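Local coordinates for protein L-threonine 3-dehydrogenase (Clostridioides difficile, PDB 7OL1) that probably catalyses the NAD-dependent oxidation of L-threonine at its 3-hydroxyl, as a member of the NAD(P)-dependent epimerase/dehydratase family, at residues A[173-178]-A[256-261]; A[186-191]-A[244-249]; A[252-257]-A[311-316]. All blocks are in the same frame, centred on the assembly; numbering follows the deposited sequence.

The three contacts lie close together in one part of the fold. The centres of interactions 1 and 2 are about 11 Å apart, those of 1 and 3 about 12 Å, and those of 2 and 3 about 9 Å. Both segments of interaction 2 fall between those of interaction 1 in sequence. The first segment of interaction 3 overlaps the second of interaction 1 at His256 and Arg257. Strands 184-194 and 260-261 are neighbours in the main sheet. Helices 162-181, 236-248 and 307-313 pack around this part of it. Before strand 260-261, the chain is tied to helix 162-181 through Arg257 and Asn258, to helix 307-313 through Glu312, and to strand 184-194 by a backbone bond between Arg257 and Gly187.

Interaction 1. Residues A[173-178]-A[256-261]; sequences LCDYYH and HRNAFN
Asp175 and Asn258 make the polar link between helix 162-181 and the loop that leads into strand 260-261. Asn258 ND2 donates to Asp175 OD1 at 2.9 Å, with an N-H...O angle of 153°. The carboxylate oxygen lies in the plane of the amide, although the carboxylate itself is turned well out of that plane. Asn258 N reaches the same Asp175 OD1 at 2.9 Å, but this second bond is weak. Asn258 ND2 also bonds Thr185 OG1 on strand 184-194, so the amide bridges helix and strand.

Helix 162-181 carries the YxxxK sequence motif of this dehydrogenase family and runs along the dimer interface. Arg158 of the second subunit makes a salt bridge with Asp175 OD2 and a hydrogen bond with Asn258 O.

One helical turn after Asp175, His178 offers its ring to Arg257, whose guanidinium lies flat on it. The centres are 3.6 Å apart and the planes 16° apart. The bend at chi3 (125°) lets both CD and the guanidinium cover the same face. Arg257 CD sits 3.5 Å from the centroid of the His178 ring, a CH-pi contact. The far end of Arg257 is held by a salt bridge to Asp184. Deeper in, Cys174 CB lies against the side-chain amide of Asn258.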
# COMPACT_ATOMS: atom_id res chain seq x y z
N LEU A 173 0.99 -6.22 2.83
CA LEU A 173 -0.05 -7.20 3.23
C LEU A 173 0.62 -8.54 3.49
O LEU A 173 0.33 -9.21 4.53
CB LEU A 173 -1.03 -7.26 2.05
CG LEU A 173 -2.47 -7.63 2.35
CD1 LEU A 173 -3.00 -6.90 3.57
CD2 LEU A 173 -3.28 -7.28 1.12
N CYS A 174 1.52 -8.92 2.58
CA CYS A 174 2.33 -10.14 2.75
C CYS A 174 3.15 -10.04 4.04
O CYS A 174 3.18 -11.05 4.77
CB CYS A 174 3.19 -10.37 1.53
SG CYS A 174 2.24 -10.72 0.04
N ASP A 175 3.74 -8.88 4.36
CA ASP A 175 4.51 -8.76 5.63
C ASP A 175 3.53 -8.83 6.81
O ASP A 175 3.88 -9.47 7.82
CB ASP A 175 5.46 -7.55 5.69
CG ASP A 175 6.77 -7.72 4.91
OD1 ASP A 175 6.99 -8.80 4.30
OD2 ASP A 175 7.55 -6.76 4.88
N TYR A 176 2.32 -8.26 6.69
CA TYR A 176 1.31 -8.31 7.78
C TYR A 176 0.94 -9.77 8.09
O TYR A 176 0.78 -10.07 9.29
CB TYR A 176 0.04 -7.50 7.48
CG TYR A 176 -1.05 -7.63 8.52
CD1 TYR A 176 -1.03 -6.85 9.66
CD2 TYR A 176 -2.14 -8.48 8.35
CE1 TYR A 176 -2.02 -6.93 10.63
CE2 TYR A 176 -3.14 -8.59 9.32
CZ TYR A 176 -3.09 -7.81 10.47
OH TYR A 176 -4.04 -7.87 11.48
N TYR A 177 0.82 -10.64 7.08
CA TYR A 177 0.34 -12.03 7.29
C TYR A 177 1.44 -12.76 8.06
O TYR A 177 1.11 -13.60 8.95
CB TYR A 177 -0.16 -12.66 5.98
CG TYR A 177 -1.65 -12.44 5.76
CD1 TYR A 177 -2.14 -11.24 5.27
CD2 TYR A 177 -2.57 -13.40 6.16
CE1 TYR A 177 -3.50 -11.02 5.14
CE2 TYR A 177 -3.93 -13.20 6.02
CZ TYR A 177 -4.40 -12.01 5.51
OH TYR A 177 -5.74 -11.83 5.38
N HIS A 178 2.71 -12.40 7.82
CA HIS A 178 3.85 -12.96 8.60
C HIS A 178 3.89 -12.38 10.02
O HIS A 178 3.94 -13.15 10.99
CB HIS A 178 5.19 -12.72 7.91
CG HIS A 178 6.31 -13.23 8.74
ND1 HIS A 178 6.52 -14.59 8.91
CD2 HIS A 178 7.21 -12.58 9.51
CE1 HIS A 178 7.53 -14.76 9.73
NE2 HIS A 178 7.96 -13.55 10.12
N HIS A 256 14.17 -8.86 6.29
CA HIS A 256 13.12 -8.55 5.28
C HIS A 256 12.46 -9.83 4.73
O HIS A 256 13.03 -10.94 4.86
CB HIS A 256 13.76 -7.75 4.14
CG HIS A 256 14.56 -6.58 4.61
ND1 HIS A 256 15.89 -6.68 4.91
CD2 HIS A 256 14.20 -5.31 4.86
CE1 HIS A 256 16.32 -5.50 5.30
NE2 HIS A 256 15.31 -4.65 5.29
N ARG A 257 11.29 -9.68 4.14
CA ARG A 257 10.51 -10.82 3.58
C ARG A 257 9.87 -10.35 2.27
O ARG A 257 10.21 -10.94 1.21
CB ARG A 257 9.53 -11.34 4.63
CG ARG A 257 10.09 -12.44 5.51
CD ARG A 257 9.17 -12.94 6.63
NE ARG A 257 9.05 -14.38 6.47
CZ ARG A 257 9.61 -15.26 7.26
NH1 ARG A 257 10.30 -14.84 8.30
NH2 ARG A 257 9.48 -16.54 7.04
N ASN A 258 9.02 -9.32 2.30
CA ASN A 258 8.26 -8.93 1.09
C ASN A 258 8.55 -7.47 0.80
O ASN A 258 8.02 -6.61 1.51
CB ASN A 258 6.75 -9.21 1.26
CG ASN A 258 6.41 -10.68 1.46
OD1 ASN A 258 6.32 -11.43 0.48
ND2 ASN A 258 6.21 -11.08 2.72
N ALA A 259 9.39 -7.17 -0.19
CA ALA A 259 10.14 -8.12 -1.00
C ALA A 259 11.57 -7.60 -1.24
O ALA A 259 11.79 -6.37 -1.28
CB ALA A 259 9.47 -8.30 -2.34
N PHE A 260 12.48 -8.52 -1.55
CA PHE A 260 13.94 -8.27 -1.61
C PHE A 260 14.28 -7.70 -2.96
O PHE A 260 13.92 -8.35 -3.92
CB PHE A 260 14.72 -9.57 -1.45
CG PHE A 260 14.82 -10.10 -0.04
CD1 PHE A 260 15.85 -9.70 0.78
CD2 PHE A 260 13.96 -11.07 0.43
CE1 PHE A 260 15.99 -10.21 2.07
CE2 PHE A 260 14.09 -11.57 1.72
CZ PHE A 260 15.09 -11.13 2.54
N ASN A 261 14.99 -6.57 -3.01
CA ASN A 261 15.67 -6.11 -4.25
C ASN A 261 16.59 -7.22 -4.74
O ASN A 261 17.35 -7.82 -3.92
CB ASN A 261 16.60 -4.93 -4.03
CG ASN A 261 15.90 -3.65 -3.67
OD1 ASN A 261 14.69 -3.52 -3.89
ND2 ASN A 261 16.67 -2.72 -3.15

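Interaction 2. Residues A[186-191]-A[244-249]; sequences RGVRFP and VDLIEA
Arg186 and Leu246 join strand 184-194 of the Rossmann-type sheet to the C-terminal end of helix 236-248. The contact is buried, and a single guanidinium nitrogen does most of the polar work.

Arg186 NH1 donates to Leu246 O at 2.6 Å. It meets that oxygen almost head-on, with a C=O...N angle of 170°, and the oxygen is tilted slightly from the guanidinium plane. The same Arg186 NH1 donates to Ala249 O at 3.0 Å. This bond is nearly straight at the hydrogen (167°). Ala249 O lies in the guanidinium plane, but NH1 stands above the plane of its carbonyl. The carbonyl of Ile247 faces the flat side of the guanidinium without bonding to it.

The Arg186 chain is extended from CG to NE, which carries the guanidinium over the C-terminal end of the helix. Leu246 O also accepts from Ala249 N within the helix end. The other side of the Arg186 head is fixed by a salt bridge from NE to Asp184 OD1. A positive group beside carbonyls at a helix C-terminus is probably favoured by the helix dipole.

Beneath the arginine, Leu246 fills the apolar part of the contact. Its CD1 lies 3.9 Å from Arg186 CD. Its CD2 touches Gly187 O at 3.5 Å and Val188 CG1 at 3.7 Å. Phe134 on strand 132-138 packs on both Val188 and Leu246. This layering of a helix on the parallel strands of a sheet is typical of the Rossmann fold.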
# COMPACT_ATOMS: atom_id res chain seq x y z
N ARG A 186 7.19 -14.46 1.51
CA ARG A 186 8.49 -14.03 0.96
C ARG A 186 8.35 -13.58 -0.49
O ARG A 186 7.45 -14.10 -1.17
CB ARG A 186 9.48 -15.19 0.93
CG ARG A 186 9.76 -15.80 2.30
CD ARG A 186 10.71 -16.96 2.13
NE ARG A 186 10.73 -17.75 3.36
CZ ARG A 186 11.73 -18.56 3.72
NH1 ARG A 186 12.81 -18.74 2.96
NH2 ARG A 186 11.63 -19.21 4.86
N GLY A 187 9.26 -12.73 -0.97
CA GLY A 187 9.18 -12.30 -2.38
C GLY A 187 10.39 -11.52 -2.84
O GLY A 187 11.20 -11.14 -2.02
N VAL A 188 10.45 -11.24 -4.13
CA VAL A 188 11.57 -10.47 -4.71
C VAL A 188 10.95 -9.38 -5.57
O VAL A 188 9.85 -9.59 -6.06
CB VAL A 188 12.49 -11.38 -5.53
CG1 VAL A 188 13.12 -12.46 -4.66
CG2 VAL A 188 11.77 -11.98 -6.72
N ARG A 189 11.64 -8.25 -5.68
CA ARG A 189 11.35 -7.19 -6.66
C ARG A 189 12.17 -7.50 -7.91
O ARG A 189 13.35 -7.19 -7.95
CB ARG A 189 11.65 -5.81 -6.08
CG ARG A 189 11.13 -5.59 -4.67
CD ARG A 189 11.18 -4.10 -4.33
NE ARG A 189 10.59 -3.82 -3.03
CZ ARG A 189 11.25 -3.50 -1.93
NH1 ARG A 189 12.57 -3.39 -1.92
NH2 ARG A 189 10.56 -3.25 -0.84
N PHE A 190 11.55 -8.14 -8.88
CA PHE A 190 12.16 -8.38 -10.20
C PHE A 190 12.35 -7.06 -10.93
O PHE A 190 11.48 -6.18 -10.98
CB PHE A 190 11.32 -9.33 -11.05
CG PHE A 190 11.32 -10.74 -10.55
CD1 PHE A 190 12.48 -11.49 -10.55
CD2 PHE A 190 10.16 -11.31 -10.04
CE1 PHE A 190 12.48 -12.79 -10.07
CE2 PHE A 190 10.17 -12.61 -9.56
CZ PHE A 190 11.33 -13.35 -9.59
N PRO A 191 13.52 -6.93 -11.58
CA PRO A 191 13.71 -5.94 -12.61
C PRO A 191 13.17 -6.45 -13.94
O PRO A 191 12.56 -7.49 -13.95
CB PRO A 191 15.24 -5.89 -12.70
CG PRO A 191 15.67 -7.32 -12.43
CD PRO A 191 14.70 -7.78 -11.35
N VAL A 244 13.58 -20.00 -6.15
CA VAL A 244 13.84 -21.27 -5.41
C VAL A 244 14.76 -21.00 -4.21
O VAL A 244 14.39 -21.41 -3.05
CB VAL A 244 14.43 -22.34 -6.35
CG1 VAL A 244 14.56 -23.67 -5.64
CG2 VAL A 244 13.59 -22.47 -7.61
N ASP A 245 15.92 -20.37 -4.46
CA ASP A 245 16.93 -20.07 -3.41
C ASP A 245 16.19 -19.42 -2.23
O ASP A 245 16.29 -19.97 -1.10
CB ASP A 245 18.12 -19.26 -3.94
CG ASP A 245 19.01 -19.99 -4.96
OD1 ASP A 245 19.04 -21.25 -4.96
OD2 ASP A 245 19.66 -19.28 -5.77
N LEU A 246 15.35 -18.41 -2.52
CA LEU A 246 14.62 -17.65 -1.46
C LEU A 246 13.51 -18.51 -0.85
O LEU A 246 13.39 -18.48 0.41
CB LEU A 246 14.08 -16.30 -1.96
CG LEU A 246 13.16 -15.59 -0.95
CD1 LEU A 246 13.83 -15.43 0.40
CD2 LEU A 246 12.67 -14.24 -1.46
N ILE A 247 12.70 -19.24 -1.63
CA ILE A 247 11.56 -20.01 -1.03
C ILE A 247 12.11 -20.94 0.07
O ILE A 247 11.45 -21.03 1.17
CB ILE A 247 10.69 -20.76 -2.07
CG1 ILE A 247 9.65 -19.82 -2.70
CG2 ILE A 247 10.01 -21.95 -1.42
CD1 ILE A 247 9.18 -20.21 -4.08
N GLU A 248 13.27 -21.55 -0.21
CA GLU A 248 13.89 -22.67 0.54
C GLU A 248 14.95 -22.19 1.53
O GLU A 248 15.42 -23.02 2.32
CB GLU A 248 14.51 -23.67 -0.43
CG GLU A 248 13.47 -24.25 -1.38
CD GLU A 248 13.78 -25.62 -1.93
OE1 GLU A 248 14.83 -25.77 -2.61
OE2 GLU A 248 12.96 -26.54 -1.70
N ALA A 249 15.31 -20.91 1.51
CA ALA A 249 16.31 -20.33 2.41
C ALA A 249 15.94 -20.58 3.87
O ALA A 249 14.77 -20.67 4.22
CB ALA A 249 16.48 -18.86 2.14

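Interaction 3. Residues A[252-257]-A[311-316]; sequences DKLIHR and KEWNFK
Lys253 and Glu312 bring the two backbones closest, with CA atoms 5.2 Å apart, where the irregular loop 252-257 passes the last part of helix 307-313.

Glu312 carries the contact. Its CG is anti to its own carbonyl carbon (chi1 -63°) and the chain is extended beyond it, so the carboxylate projects into the bend of the loop. Both oxygens are used. Glu312 OE1 accepts from His256 N at 3.0 Å, through its syn lone pair. It also accepts from Ile255 N, but that bond is modelled very short and its length is doubtful. Glu312 OE2 accepts from His256 ND1 at 2.7 Å, again through the syn lone pair, with an N-H...O angle of 159°. The oxygen lies in the plane of the imidazole, while ring and carboxylate planes are 36° apart. One carboxylate thus grips both the backbone N-H and the side chain of His256, and perhaps the N-H of Ile255 too. The bonds of ND1 to Glu312 and of NE2 to Asp154 OD2 together fix the rotation of the His256 ring.

The stem of Glu312 is packed as well. Its CB and CG lie beside Lys253 O, and Ile255 CD1 is 4.2 Å from Glu312 CG. Leu254 adds an apolar touch, with CD2 at 3.8 Å from Trp313 CD1.

Trp313 extends the packing inward. Its ring meets Phe260 of strand 260-261 edge-to-face, and its side chain touches Asp245 on helix 236-248. The loop runs between helix 307-313 and strand 184-194, where Leu254 packs on Arg186 and Arg257 makes a backbone bond with Gly187.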
# COMPACT_ATOMS: atom_id res chain seq x y z
N ASP A 252 15.45 -18.16 9.64
CA ASP A 252 16.02 -17.42 10.80
C ASP A 252 16.93 -16.25 10.37
O ASP A 252 17.07 -15.34 11.18
CB ASP A 252 16.77 -18.38 11.76
CG ASP A 252 17.80 -19.31 11.12
OD1 ASP A 252 17.57 -19.78 9.98
OD2 ASP A 252 18.82 -19.60 11.78
N LYS A 253 17.51 -16.23 9.17
CA LYS A 253 18.41 -15.13 8.73
C LYS A 253 17.62 -14.08 7.92
O LYS A 253 18.27 -13.17 7.33
CB LYS A 253 19.58 -15.68 7.91
CG LYS A 253 20.25 -16.91 8.50
CD LYS A 253 21.76 -16.86 8.50
CE LYS A 253 22.32 -16.85 9.91
NZ LYS A 253 23.72 -16.36 9.91
N LEU A 254 16.29 -14.19 7.86
CA LEU A 254 15.44 -13.28 7.05
C LEU A 254 15.06 -12.07 7.89
O LEU A 254 14.36 -12.24 8.88
CB LEU A 254 14.19 -14.02 6.56
CG LEU A 254 14.44 -15.07 5.49
CD1 LEU A 254 13.15 -15.78 5.12
CD2 LEU A 254 15.08 -14.46 4.25
N ILE A 255 15.56 -10.89 7.57
CA ILE A 255 15.17 -9.68 8.33
C ILE A 255 14.00 -9.04 7.59
O ILE A 255 13.01 -8.70 8.25
CB ILE A 255 16.37 -8.73 8.51
CG1 ILE A 255 17.37 -9.33 9.52
CG2 ILE A 255 15.90 -7.33 8.91
CD1 ILE A 255 18.81 -9.35 9.04
N HIS A 256 14.17 -8.86 6.29
CA HIS A 256 13.12 -8.55 5.28
C HIS A 256 12.46 -9.83 4.73
O HIS A 256 13.03 -10.94 4.86
CB HIS A 256 13.76 -7.75 4.14
CG HIS A 256 14.56 -6.58 4.61
ND1 HIS A 256 15.89 -6.68 4.91
CD2 HIS A 256 14.20 -5.31 4.86
CE1 HIS A 256 16.32 -5.50 5.30
NE2 HIS A 256 15.31 -4.65 5.29
N ARG A 257 11.29 -9.68 4.14
CA ARG A 257 10.51 -10.82 3.58
C ARG A 257 9.87 -10.35 2.27
O ARG A 257 10.21 -10.94 1.21
CB ARG A 257 9.53 -11.34 4.63
CG ARG A 257 10.09 -12.44 5.51
CD ARG A 257 9.17 -12.94 6.63
NE ARG A 257 9.05 -14.38 6.47
CZ ARG A 257 9.61 -15.26 7.26
NH1 ARG A 257 10.30 -14.84 8.30
NH2 ARG A 257 9.48 -16.54 7.04
N LYS A 311 22.95 -10.77 1.94
CA LYS A 311 23.27 -11.06 3.36
C LYS A 311 22.32 -12.13 3.91
O LYS A 311 22.78 -12.94 4.69
CB LYS A 311 23.33 -9.78 4.21
CG LYS A 311 24.51 -8.86 3.90
CD LYS A 311 24.59 -7.62 4.78
CE LYS A 311 25.03 -6.40 4.00
NZ LYS A 311 24.64 -5.13 4.66
N GLU A 312 21.04 -12.15 3.53
CA GLU A 312 19.99 -12.85 4.33
C GLU A 312 19.71 -14.27 3.80
O GLU A 312 19.24 -15.11 4.59
CB GLU A 312 18.75 -11.97 4.38
CG GLU A 312 18.96 -10.64 5.09
CD GLU A 312 17.73 -9.76 5.15
OE1 GLU A 312 16.63 -10.29 5.50
OE2 GLU A 312 17.86 -8.55 4.87
N TRP A 313 19.94 -14.53 2.52
CA TRP A 313 19.61 -15.85 1.90
C TRP A 313 20.55 -16.11 0.71
O TRP A 313 20.28 -17.05 -0.06
CB TRP A 313 18.13 -15.93 1.48
CG TRP A 313 17.59 -14.80 0.65
CD1 TRP A 313 17.05 -13.62 1.10
CD2 TRP A 313 17.47 -14.75 -0.78
NE1 TRP A 313 16.64 -12.83 0.05
CE2 TRP A 313 16.89 -13.51 -1.12
CE3 TRP A 313 17.78 -15.63 -1.81
CZ2 TRP A 313 16.64 -13.13 -2.43
CZ3 TRP A 313 17.50 -15.27 -3.12
CH2 TRP A 313 16.95 -14.03 -3.42
N ASN A 314 21.62 -15.33 0.59
CA ASN A 314 22.75 -15.66 -0.30
C ASN A 314 22.28 -15.60 -1.76
O ASN A 314 22.61 -16.51 -2.56
CB ASN A 314 23.37 -17.00 0.09
CG ASN A 314 24.67 -17.26 -0.64
OD1 ASN A 314 25.30 -16.34 -1.18
ND2 ASN A 314 25.06 -18.52 -0.70
N PHE A 315 21.54 -14.56 -2.11
CA PHE A 315 21.22 -14.25 -3.52
C PHE A 315 22.52 -14.37 -4.33
O PHE A 315 23.53 -13.74 -3.99
CB PHE A 315 20.53 -12.90 -3.65
CG PHE A 315 20.45 -12.38 -5.06
CD1 PHE A 315 19.69 -13.02 -6.01
CD2 PHE A 315 21.11 -11.22 -5.42
CE1 PHE A 315 19.58 -12.52 -7.30
CE2 PHE A 315 21.02 -10.71 -6.72
CZ PHE A 315 20.24 -11.36 -7.65
N LYS A 316 22.49 -15.19 -5.36
CA LYS A 316 23.63 -15.48 -6.27
C LYS A 316 23.12 -15.10 -7.65
O LYS A 316 22.02 -14.60 -7.73
CB LYS A 316 24.01 -16.94 -5.99
CG LYS A 316 25.06 -17.64 -6.86
CD LYS A 316 25.30 -19.08 -6.41
CE LYS A 316 24.80 -19.32 -4.98
NZ LYS A 316 25.15 -20.65 -4.44